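Local coordinates for putative tetR family transcriptional regulator (Streptomyces coelicolor A3, PDB 2Q24), which probably binds DNA at cis-regulatory sequences and controls transcription, as other members of the TetR family do, at residues Asp18-Ala23 with Glu38-Glu43; Ala103-Ala108 with Ile162-Ser167. All coordinates share one frame; numbering follows the deposited sequence.

How the contacts relate
Contact 1 and contact 2 illustrate how a two-domain helical regulator divides its packing between a DNA-binding head and a larger helical body. Contact 1 joins helix 17-31 to helix 37-43 within the TetR-type N-terminal region, about 17 Å from the centre of the chain. Contact 2 joins the C-terminal ends of helices 86-106 and 152-165 in the SbtR-like region, about 10 Å from that centre. Their own centres are 21 Å apart, and their nearest atoms are about 7 Å apart, so they do not touch. Helix 17-31 links the two neighbourhoods: it supplies Ala23 to contact 1, while its Val25, Phe28 and Ser29 meet Ala103 and Met107 of 103-108.

Contact 1: residues Asp18-Ala23 with Glu38-Glu43; sequences DKILAA and ERIARE
Ala23 faces Ile40 and Glu43 where helix 17-31 crosses helix 37-43, and its small methyl group is consistent with the close approach of the second helix. CB of Ala23 lies 3.6 Å from the backbone O of Ile40 and also meets CB of Glu43 at 3.8 Å, so it touches main chain and side chain together. The axes of the two short segments come within 8.3 Å, with their N-to-C directions 130° apart, and the backbones are nearest at Ala23 and Ile40, whose CA atoms are 5.5 Å apart.

Ile40 answers with its CG2 branch. That methyl is anti to the backbone N, with CG1 anti to the carbonyl carbon (chi1 -61°), and it meets the backbone of the first helix, 3.8 Å from O of Ile20. The same methyl packs against CB of Ala23 at 4.2 Å and, more loosely, against CG2 of Ile20 at 4.4 Å. No hydrogen bond crosses the contact; methyl groups pack on each other and on backbone carbonyl oxygens. Leu61 of helix 58-75 touches both isoleucines, while Leu51 of helix 48-54 packs on Ile40, so a third and a fourth helix close the core.

Glu43 marks the polar border. Its CB rests on Ala23 while the chain runs extended beyond CG to a carboxylate shared between two arginines: OE2 is 3.1 Å from NH1 of Arg39, one turn earlier in the same helix, and OE1 forms a salt bridge with Arg26 of helix 17-31. The second bridge ties the two helices together at the edge of the apolar patch and probably helps to fix the carboxylate's rotation. Segment 38-43 lies in the predicted DNA-binding motif, and this packing of the first helix on the leading helix of a helix-turn-helix is characteristic of the three-helix DNA-binding domain of TetR-family regulators.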
ATOM      1  N   ASP B  18      -1.206 -12.389  10.085  1.00 34.96           N
ATOM      2  CA  ASP B  18       0.166 -12.196   9.615  1.00 34.26           C
ATOM      3  C   ASP B  18       0.875 -13.561   9.500  1.00 32.78           C
ATOM      4  O   ASP B  18       1.649 -13.798   8.565  1.00 31.08           O
ATOM      5  CB  ASP B  18       0.947 -11.292  10.572  1.00 35.01           C
ATOM      6  CG  ASP B  18       1.167  -9.862  10.035  1.00 37.86           C
ATOM      7  OD1 ASP B  18       0.560  -9.435   9.017  1.00 39.95           O
ATOM      8  OD2 ASP B  18       1.959  -9.134  10.676  1.00 38.97           O
ATOM      9  N   LYS B  19       0.590 -14.478  10.434  1.00 32.06           N
ATOM     10  CA  LYS B  19       1.210 -15.796  10.369  1.00 31.18           C
ATOM     11  C   LYS B  19       0.775 -16.606   9.180  1.00 30.36           C
ATOM     12  O   LYS B  19       1.612 -17.214   8.504  1.00 29.59           O
ATOM     13  CB  LYS B  19       1.026 -16.585  11.676  1.00 31.08           C
ATOM     14  CG  LYS B  19       2.177 -16.377  12.626  1.00 31.29           C
ATOM     15  CD  LYS B  19       1.896 -16.923  14.008  1.00 31.72           C
ATOM     16  CE  LYS B  19       1.524 -18.377  13.978  1.00 31.31           C
ATOM     17  NZ  LYS B  19       1.461 -18.998  15.348  1.00 32.50           N
ATOM     18  N   ILE B  20      -0.530 -16.599   8.915  1.00 29.99           N
ATOM     19  CA  ILE B  20      -1.096 -17.351   7.811  1.00 29.65           C
ATOM     20  C   ILE B  20      -0.535 -16.795   6.530  1.00 29.60           C
ATOM     21  O   ILE B  20      -0.087 -17.556   5.660  1.00 29.68           O
ATOM     22  CB  ILE B  20      -2.659 -17.275   7.793  1.00 29.94           C
ATOM     23  CG1 ILE B  20      -3.248 -18.157   8.907  1.00 30.68           C
ATOM     24  CG2 ILE B  20      -3.218 -17.776   6.455  1.00 31.82           C
ATOM     25  CD1 ILE B  20      -4.781 -17.945   9.110  1.00 29.25           C
ATOM     26  N   LEU B  21      -0.575 -15.457   6.418  1.00 27.54           N
ATOM     27  CA  LEU B  21      -0.179 -14.812   5.169  1.00 27.54           C
ATOM     28  C   LEU B  21       1.309 -14.965   4.871  1.00 27.48           C
ATOM     29  O   LEU B  21       1.683 -15.216   3.735  1.00 28.87           O
ATOM     30  CB  LEU B  21      -0.623 -13.340   5.140  1.00 26.67           C
ATOM     31  CG  LEU B  21      -2.154 -13.196   5.256  1.00 26.95           C
ATOM     32  CD1 LEU B  21      -2.528 -11.729   5.216  1.00 26.45           C
ATOM     33  CD2 LEU B  21      -2.920 -13.990   4.144  1.00 29.12           C
ATOM     34  N   ALA B  22       2.148 -14.873   5.901  1.00 28.38           N
ATOM     35  CA  ALA B  22       3.583 -15.111   5.750  1.00 28.53           C
ATOM     36  C   ALA B  22       3.839 -16.544   5.272  1.00 28.64           C
ATOM     37  O   ALA B  22       4.594 -16.773   4.319  1.00 28.69           O
ATOM     38  CB  ALA B  22       4.302 -14.847   7.069  1.00 27.80           C
ATOM     39  N   ALA B  23       3.176 -17.500   5.918  1.00 28.41           N
ATOM     40  CA  ALA B  23       3.250 -18.911   5.512  1.00 29.49           C
ATOM     41  C   ALA B  23       2.738 -19.138   4.080  1.00 28.99           C
ATOM     42  O   ALA B  23       3.367 -19.885   3.307  1.00 29.36           O
ATOM     43  CB  ALA B  23       2.490 -19.819   6.521  1.00 29.52           C
ATOM     44  N   GLU B  38      -3.344 -27.320   3.571  1.00 31.30           N
ATOM     45  CA  GLU B  38      -2.905 -27.975   4.823  1.00 30.79           C
ATOM     46  C   GLU B  38      -1.466 -27.615   5.221  1.00 31.16           C
ATOM     47  O   GLU B  38      -1.208 -27.404   6.412  1.00 31.36           O
ATOM     48  CB  GLU B  38      -3.103 -29.507   4.774  1.00 31.77           C
ATOM     49  N   ARG B  39      -0.547 -27.514   4.237  1.00 31.29           N
ATOM     50  CA  ARG B  39       0.847 -27.115   4.509  1.00 31.27           C
ATOM     51  C   ARG B  39       0.967 -25.670   5.025  1.00 30.80           C
ATOM     52  O   ARG B  39       1.740 -25.402   5.948  1.00 29.90           O
ATOM     53  CB  ARG B  39       1.777 -27.348   3.299  1.00 31.87           C
ATOM     54  CG  ARG B  39       3.214 -26.872   3.529  1.00 33.37           C
ATOM     55  CD  ARG B  39       4.251 -27.717   2.806  1.00 40.33           C
ATOM     56  NE  ARG B  39       4.773 -27.059   1.608  1.00 45.36           N
ATOM     57  CZ  ARG B  39       5.937 -26.414   1.546  1.00 48.15           C
ATOM     58  NH1 ARG B  39       6.719 -26.323   2.620  1.00 49.13           N
ATOM     59  NH2 ARG B  39       6.320 -25.846   0.406  1.00 49.93           N
ATOM     60  N   ILE B  40       0.194 -24.752   4.425  1.00 30.76           N
ATOM     61  CA  ILE B  40       0.115 -23.348   4.850  1.00 31.37           C
ATOM     62  C   ILE B  40      -0.454 -23.217   6.253  1.00 30.69           C
ATOM     63  O   ILE B  40       0.130 -22.537   7.105  1.00 30.62           O
ATOM     64  CB  ILE B  40      -0.731 -22.462   3.865  1.00 30.67           C
ATOM     65  CG1 ILE B  40      -0.072 -22.470   2.481  1.00 32.40           C
ATOM     66  CG2 ILE B  40      -0.924 -21.021   4.455  1.00 32.18           C
ATOM     67  CD1 ILE B  40      -0.873 -21.833   1.356  1.00 31.30           C
ATOM     68  N   ALA B  41      -1.603 -23.845   6.483  1.00 31.41           N
ATOM     69  CA  ALA B  41      -2.197 -23.877   7.818  1.00 32.30           C
ATOM     70  C   ALA B  41      -1.154 -24.392   8.853  1.00 32.93           C
ATOM     71  O   ALA B  41      -0.992 -23.807   9.933  1.00 33.46           O
ATOM     72  CB  ALA B  41      -3.446 -24.762   7.823  1.00 31.91           C
ATOM     73  N   ARG B  42      -0.431 -25.450   8.482  1.00 32.86           N
ATOM     74  CA  ARG B  42       0.561 -26.108   9.369  1.00 33.69           C
ATOM     75  C   ARG B  42       1.726 -25.191   9.744  1.00 33.78           C
ATOM     76  O   ARG B  42       2.181 -25.168  10.969  1.00 32.41           O
ATOM     77  CB  ARG B  42       1.098 -27.393   8.725  1.00 34.50           C
ATOM     78  CG  ARG B  42       2.350 -27.990   9.513  1.00 37.76           C
ATOM     79  CD  ARG B  42       2.563 -29.451   9.152  1.00 47.52           C
ATOM     80  NE  ARG B  42       2.014 -29.822   7.825  1.00 53.39           N
ATOM     81  CZ  ARG B  42       2.680 -29.764   6.646  1.00 55.50           C
ATOM     82  NH1 ARG B  42       3.944 -29.325   6.614  1.00 56.20           N
ATOM     83  NH2 ARG B  42       2.060 -30.140   5.528  1.00 54.96           N
ATOM     84  N   GLU B  43       2.215 -24.462   8.704  1.00 32.51           N
ATOM     85  CA  GLU B  43       3.360 -23.603   8.909  1.00 33.64           C
ATOM     86  C   GLU B  43       2.947 -22.394   9.748  1.00 33.71           C
ATOM     87  O   GLU B  43       3.738 -21.922  10.579  1.00 33.40           O
ATOM     88  CB  GLU B  43       3.948 -23.150   7.573  1.00 34.34           C
ATOM     89  CG  GLU B  43       4.768 -24.231   6.884  1.00 38.15           C
ATOM     90  CD  GLU B  43       5.718 -23.650   5.834  1.00 42.20           C
ATOM     91  OE1 GLU B  43       5.889 -22.407   5.811  1.00 44.57           O
ATOM     92  OE2 GLU B  43       6.298 -24.434   5.042  1.00 44.06           O
TER

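Contact 2: residues Ala103-Ala108 with Ile162-Ser167; sequences AKLGMA and IALTSS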
ATOM      1  N   ALA B 103       9.871 -13.671  -4.197  1.00 28.39           N
ATOM      2  CA  ALA B 103       8.568 -14.272  -3.856  1.00 28.30           C
ATOM      3  C   ALA B 103       7.516 -14.063  -4.955  1.00 28.64           C
ATOM      4  O   ALA B 103       6.830 -15.035  -5.381  1.00 29.90           O
ATOM      5  CB  ALA B 103       8.083 -13.770  -2.506  1.00 28.19           C
ATOM      6  N   LYS B 104       7.437 -12.834  -5.469  1.00 27.81           N
ATOM      7  CA  LYS B 104       6.542 -12.490  -6.585  1.00 28.43           C
ATOM      8  C   LYS B 104       6.803 -13.423  -7.766  1.00 28.52           C
ATOM      9  O   LYS B 104       5.867 -14.010  -8.349  1.00 27.95           O
ATOM     10  CB  LYS B 104       6.780 -11.041  -7.014  1.00 28.31           C
ATOM     11  CG  LYS B 104       5.754 -10.521  -8.018  1.00 31.46           C
ATOM     12  CD  LYS B 104       6.061  -9.099  -8.388  1.00 35.20           C
ATOM     13  CE  LYS B 104       4.999  -8.526  -9.291  1.00 37.27           C
ATOM     14  NZ  LYS B 104       5.067  -9.134 -10.627  1.00 40.42           N
ATOM     15  N   LEU B 105       8.085 -13.587  -8.112  1.00 29.17           N
ATOM     16  CA  LEU B 105       8.440 -14.439  -9.266  1.00 30.70           C
ATOM     17  C   LEU B 105       8.063 -15.873  -8.981  1.00 30.13           C
ATOM     18  O   LEU B 105       7.557 -16.567  -9.856  1.00 30.77           O
ATOM     19  CB  LEU B 105       9.939 -14.311  -9.595  1.00 31.04           C
ATOM     20  CG  LEU B 105      10.463 -15.035 -10.846  1.00 35.45           C
ATOM     21  CD1 LEU B 105      10.240 -14.139 -12.089  1.00 37.56           C
ATOM     22  CD2 LEU B 105      11.931 -15.241 -10.609  1.00 40.11           C
ATOM     23  N   GLY B 106       8.317 -16.336  -7.756  1.00 30.09           N
ATOM     24  CA  GLY B 106       7.960 -17.694  -7.358  1.00 30.43           C
ATOM     25  C   GLY B 106       6.464 -17.965  -7.322  1.00 31.10           C
ATOM     26  O   GLY B 106       6.027 -19.089  -7.588  1.00 30.21           O
HETATM   27  N   MSE B 107       5.677 -16.938  -7.004  1.00 30.52           N
HETATM   28  CA  MSE B 107       4.210 -17.038  -6.944  1.00 31.26           C
HETATM   29  C   MSE B 107       3.533 -16.825  -8.292  1.00 30.84           C
HETATM   30  O   MSE B 107       2.328 -16.641  -8.341  1.00 30.92           O
HETATM   31  CB  MSE B 107       3.659 -15.993  -5.976  1.00 30.50           C
HETATM   32  CG  MSE B 107       3.904 -16.306  -4.533  1.00 32.71           C
HETATM   33 SE   MSE B 107       3.199 -14.831  -3.431  1.00 41.08          SE
HETATM   34  CE  MSE B 107       1.249 -15.295  -3.547  1.00 36.36           C
ATOM     35  N   ALA B 108       4.314 -16.818  -9.372  1.00 30.35           N
ATOM     36  CA  ALA B 108       3.823 -16.417 -10.696  1.00 30.70           C
ATOM     37  C   ALA B 108       2.545 -17.186 -11.103  1.00 30.44           C
ATOM     38  O   ALA B 108       1.554 -16.583 -11.539  1.00 30.71           O
ATOM     39  CB  ALA B 108       4.926 -16.630 -11.746  1.00 30.32           C
ATOM     40  N   ILE B 162      17.497  -7.008 -10.988  1.00 20.28           N
ATOM     41  CA  ILE B 162      18.335  -7.883 -10.145  1.00 20.93           C
ATOM     42  C   ILE B 162      17.517  -9.105  -9.744  1.00 20.05           C
ATOM     43  O   ILE B 162      18.007 -10.218  -9.779  1.00 22.37           O
ATOM     44  CB  ILE B 162      18.821  -7.135  -8.879  1.00 19.86           C
ATOM     45  CG1 ILE B 162      19.760  -5.998  -9.363  1.00 21.85           C
ATOM     46  CG2 ILE B 162      19.593  -8.092  -7.899  1.00 22.72           C
ATOM     47  CD1 ILE B 162      20.256  -5.093  -8.260  1.00 24.70           C
ATOM     48  N   ALA B 163      16.276  -8.884  -9.340  1.00 22.06           N
ATOM     49  CA  ALA B 163      15.369 -10.045  -8.991  1.00 23.52           C
ATOM     50  C   ALA B 163      15.152 -11.014 -10.137  1.00 23.84           C
ATOM     51  O   ALA B 163      15.181 -12.258  -9.977  1.00 23.98           O
ATOM     52  CB  ALA B 163      14.029  -9.512  -8.476  1.00 23.69           C
ATOM     53  N   LEU B 164      15.031 -10.476 -11.347  1.00 23.48           N
ATOM     54  CA  LEU B 164      14.879 -11.347 -12.502  1.00 22.95           C
ATOM     55  C   LEU B 164      16.136 -12.120 -12.882  1.00 22.90           C
ATOM     56  O   LEU B 164      16.035 -13.260 -13.328  1.00 23.46           O
ATOM     57  CB  LEU B 164      14.398 -10.553 -13.721  1.00 22.63           C
ATOM     58  CG  LEU B 164      13.020  -9.911 -13.599  1.00 25.41           C
ATOM     59  CD1 LEU B 164      12.858  -8.978 -14.792  1.00 26.62           C
ATOM     60  CD2 LEU B 164      11.914 -10.983 -13.604  1.00 31.40           C
ATOM     61  N   THR B 165      17.312 -11.527 -12.719  1.00 21.76           N
ATOM     62  CA  THR B 165      18.522 -12.224 -13.114  1.00 23.15           C
ATOM     63  C   THR B 165      19.081 -13.128 -12.020  1.00 23.48           C
ATOM     64  O   THR B 165      19.796 -14.092 -12.315  1.00 25.01           O
ATOM     65  CB  THR B 165      19.656 -11.237 -13.499  1.00 21.68           C
ATOM     66  OG1 THR B 165      19.922 -10.377 -12.403  1.00 23.23           O
ATOM     67  CG2 THR B 165      19.268 -10.388 -14.735  1.00 22.57           C
ATOM     68  N   SER B 166      18.792 -12.799 -10.763  1.00 25.04           N
ATOM     69  CA  SER B 166      19.592 -13.306  -9.666  1.00 26.47           C
ATOM     70  C   SER B 166      18.790 -13.855  -8.491  1.00 28.38           C
ATOM     71  O   SER B 166      19.234 -13.740  -7.361  1.00 27.71           O
ATOM     72  CB  SER B 166      20.562 -12.200  -9.199  1.00 26.35           C
ATOM     73  OG  SER B 166      21.261 -11.679 -10.323  1.00 28.67           O
ATOM     74  N   SER B 167      17.665 -14.503  -8.794  1.00 29.66           N
ATOM     75  CA  SER B 167      16.742 -15.022  -7.775  1.00 32.88           C
ATOM     76  C   SER B 167      17.014 -16.428  -7.263  1.00 33.23           C
ATOM     77  O   SER B 167      16.524 -16.776  -6.187  1.00 34.26           O
ATOM     78  CB  SER B 167      15.295 -14.950  -8.271  1.00 32.71           C
ATOM     79  OG  SER B 167      14.781 -13.698  -7.908  1.00 37.00           O
TER
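Leu105 reaches from the last turn of helix 86-106 to overlap the end of Leu164, its CD1 lying 3.9 Å from CD2 of that residue. The two leucines cross at about a right angle, meeting through one methyl branch each. In Leu105, CG stands anti to the backbone N (chi1 -175°), which directs CG and its two methyls at the other segment; Leu164 has CG beside its own N and brings its CD2 methyl to meet it. The CA atoms of the pair remain 7.8 Å apart, and the two segments bury 113 Å² between them, a modest patch in which both leucines are largely solvent-accessible.

The other branch of Leu105 turns to Ser167, with CD2 4.1 Å from CB of the serine. One leucine thus straddles the end of helix 152-165, touching its last turn and the chain that leaves it. Such helix-end packing belongs to the all-helical C-terminal body of this TetR-family protein, where Ala163 also sits on Ile98 and Ala101 of helix 86-106, extending the same interface deeper into the bundle.

Ser167 is held by its hydroxyl. OG donates to O of Ala163 at 2.6 Å, approaching at a C=O...donor angle of 131° and tilted 18° from the carbonyl plane. This bond ties the departing chain to the last turn, and a further hydrogen bond joins OG to OG1 of Thr102, linking the helix end to helix 86-106. Next to it, Ser166 packs on Ala175 and Leu178 of helix 172-185, and its OG is hydrogen-bonded to OE1 of Gln174.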